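Local coordinates for mevalonate 3-kinase (Thermoplasma acidophilum, PDB 4RKS), which phosphorylates (R)-mevalonate at its 3-hydroxyl with ATP, a step of an alternative mevalonate pathway of the extremely acidophilic Thermoplasmatales, at residues 187-192 with 241-246. Sequence-based numbering, arbitrary orientation.
Sequences PEAFSG and NDIKGI
Ile243 meets the 187-192 loop with both branches of its side chain, in a contact that has no hydrogen bond across it: CD1 lies over one face of the Phe190 ring in a CH-pi contact, 4.0 Å from the centroid and 22° off the ring normal. The loop, whose residues 187-189 form a 3-10 turn, joins strands 179-185 and 193-199 of this GHMP-family kinase; its partner is the capped start of helix 243-262, just past the Schellman motif that closes helix 220-238 with Asn241 as its C-prime residue. Ile243 CG2, anti to the backbone N, lies against the CD2-CE2 side of the ring, 3.7 Å from Phe190 CD2. CG1 and CD1 also brush the backbone oxygen of Ala189, with CG1 3.7 Å from that O. The methyl of Ala189 faces the helix start, with Asn241 OD1 4.3 Å from its CB at the more exposed side. With CG anti to its own carbonyl carbon (chi1 -60°), the buried Phe190 ring is turned to meet Ile243, and it also packs on Leu185 and Leu169, while Ile243 shares Leu185. Shortening Phe190 to an alanine removes the ring and would probably leave Ile243 CD1 without its aromatic face and a gap beside Leu185 and Leu169. Each segment is also held from within: Glu188 O accepts from both the N and OG of Ser191, and Asp242 serves as N-cap of the helix. In that cap Gly245 N donates to Asp242 OD1 at 3.0 Å, approaching from above the carboxylate plane.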
loop_
_atom_site.group_PDB
_atom_site.type_symbol
_atom_site.label_atom_id
_atom_site.label_comp_id
_atom_site.label_asym_id
_atom_site.label_seq_id
_atom_site.Cartn_x
_atom_site.Cartn_y
_atom_site.Cartn_z
ATOM N N PRO A 187 12.161 5.494 6.324
ATOM C CA PRO A 187 12.726 5.246 4.988
ATOM C C PRO A 187 14.263 5.276 4.986
ATOM O O PRO A 187 14.879 4.535 4.225
ATOM C CB PRO A 187 12.145 6.388 4.127
ATOM C CG PRO A 187 11.353 7.278 5.065
ATOM C CD PRO A 187 11.092 6.513 6.312
ATOM N N GLU A 188 14.867 6.087 5.851
ATOM C CA GLU A 188 16.331 6.166 5.961
ATOM C C GLU A 188 16.990 4.838 6.357
ATOM O O GLU A 188 18.142 4.592 6.008
ATOM C CB GLU A 188 16.731 7.246 6.969
ATOM C CG GLU A 188 16.503 8.677 6.487
ATOM C CD GLU A 188 15.030 9.071 6.412
ATOM O OE1 GLU A 188 14.186 8.434 7.081
ATOM O OE2 GLU A 188 14.719 10.031 5.674
ATOM N N ALA A 189 16.266 3.979 7.076
ATOM C CA ALA A 189 16.826 2.695 7.471
ATOM C C ALA A 189 17.057 1.780 6.260
ATOM O O ALA A 189 17.777 0.797 6.367
ATOM C CB ALA A 189 15.932 2.013 8.472
ATOM N N PHE A 190 16.422 2.096 5.130
ATOM C CA PHE A 190 16.561 1.296 3.906
ATOM C C PHE A 190 17.427 1.951 2.833
ATOM O O PHE A 190 17.367 1.555 1.666
ATOM C CB PHE A 190 15.193 0.993 3.287
ATOM C CG PHE A 190 14.274 0.233 4.188
ATOM C CD1 PHE A 190 13.501 0.899 5.132
ATOM C CD2 PHE A 190 14.173 -1.145 4.085
ATOM C CE1 PHE A 190 12.641 0.203 5.959
ATOM C CE2 PHE A 190 13.324 -1.853 4.910
ATOM C CZ PHE A 190 12.557 -1.177 5.859
ATOM N N SER A 191 18.228 2.938 3.213
ATOM C CA SER A 191 18.976 3.708 2.222
ATOM C C SER A 191 20.010 2.843 1.481
ATOM O O SER A 191 20.415 3.167 0.362
ATOM C CB SER A 191 19.663 4.901 2.888
ATOM O OG SER A 191 20.513 4.471 3.934
ATOM N N GLY A 192 20.426 1.740 2.096
ATOM C CA GLY A 192 21.367 0.839 1.457
ATOM C C GLY A 192 20.669 -0.221 0.625
ATOM O O GLY A 192 21.301 -1.162 0.147
ATOM N N ASN A 241 18.096 -3.027 13.070
ATOM C CA ASN A 241 18.078 -2.671 11.653
ATOM C C ASN A 241 18.419 -3.854 10.757
ATOM O O ASN A 241 19.155 -3.701 9.782
ATOM C CB ASN A 241 19.049 -1.514 11.376
ATOM C CG ASN A 241 18.660 -0.240 12.098
ATOM O OD1 ASN A 241 17.518 0.201 12.017
ATOM N ND2 ASN A 241 19.610 0.355 12.821
ATOM N N ASP A 242 17.888 -5.031 11.088
ATOM C CA ASP A 242 18.163 -6.229 10.299
ATOM C C ASP A 242 17.276 -6.238 9.070
ATOM O O ASP A 242 16.276 -6.963 9.023
ATOM C CB ASP A 242 17.946 -7.507 11.120
ATOM C CG ASP A 242 18.442 -8.756 10.397
ATOM O OD1 ASP A 242 18.880 -8.640 9.225
ATOM O OD2 ASP A 242 18.385 -9.849 10.995
ATOM N N ILE A 243 17.641 -5.432 8.080
ATOM C CA ILE A 243 16.806 -5.267 6.900
ATOM C C ILE A 243 16.715 -6.572 6.102
ATOM O O ILE A 243 15.648 -6.915 5.606
ATOM C CB ILE A 243 17.326 -4.147 5.991
ATOM C CG1 ILE A 243 17.452 -2.832 6.773
ATOM C CG2 ILE A 243 16.393 -3.968 4.813
ATOM C CD1 ILE A 243 16.142 -2.341 7.361
ATOM N N LYS A 244 17.828 -7.300 5.983
ATOM C CA LYS A 244 17.796 -8.584 5.289
ATOM C C LYS A 244 16.834 -9.573 5.946
ATOM O O LYS A 244 16.118 -10.298 5.256
ATOM C CB LYS A 244 19.197 -9.189 5.202
ATOM C CG LYS A 244 20.075 -8.528 4.143
ATOM C CD LYS A 244 21.383 -9.304 3.966
ATOM C CE LYS A 244 22.241 -8.713 2.872
ATOM N NZ LYS A 244 22.742 -7.366 3.247
ATOM N N GLY A 245 16.787 -9.584 7.271
ATOM C CA GLY A 245 15.893 -10.487 7.976
ATOM C C GLY A 245 14.443 -10.160 7.677
ATOM O O GLY A 245 13.612 -11.043 7.464
ATOM N N ILE A 246 14.138 -8.873 7.649
ATOM C CA ILE A 246 12.784 -8.429 7.374
ATOM C C ILE A 246 12.362 -8.881 5.975
ATOM O O ILE A 246 11.263 -9.413 5.803
ATOM C CB ILE A 246 12.671 -6.889 7.545
ATOM C CG1 ILE A 246 12.714 -6.537 9.040
ATOM C CG2 ILE A 246 11.379 -6.348 6.954
ATOM C CD1 ILE A 246 13.029 -5.049 9.318
#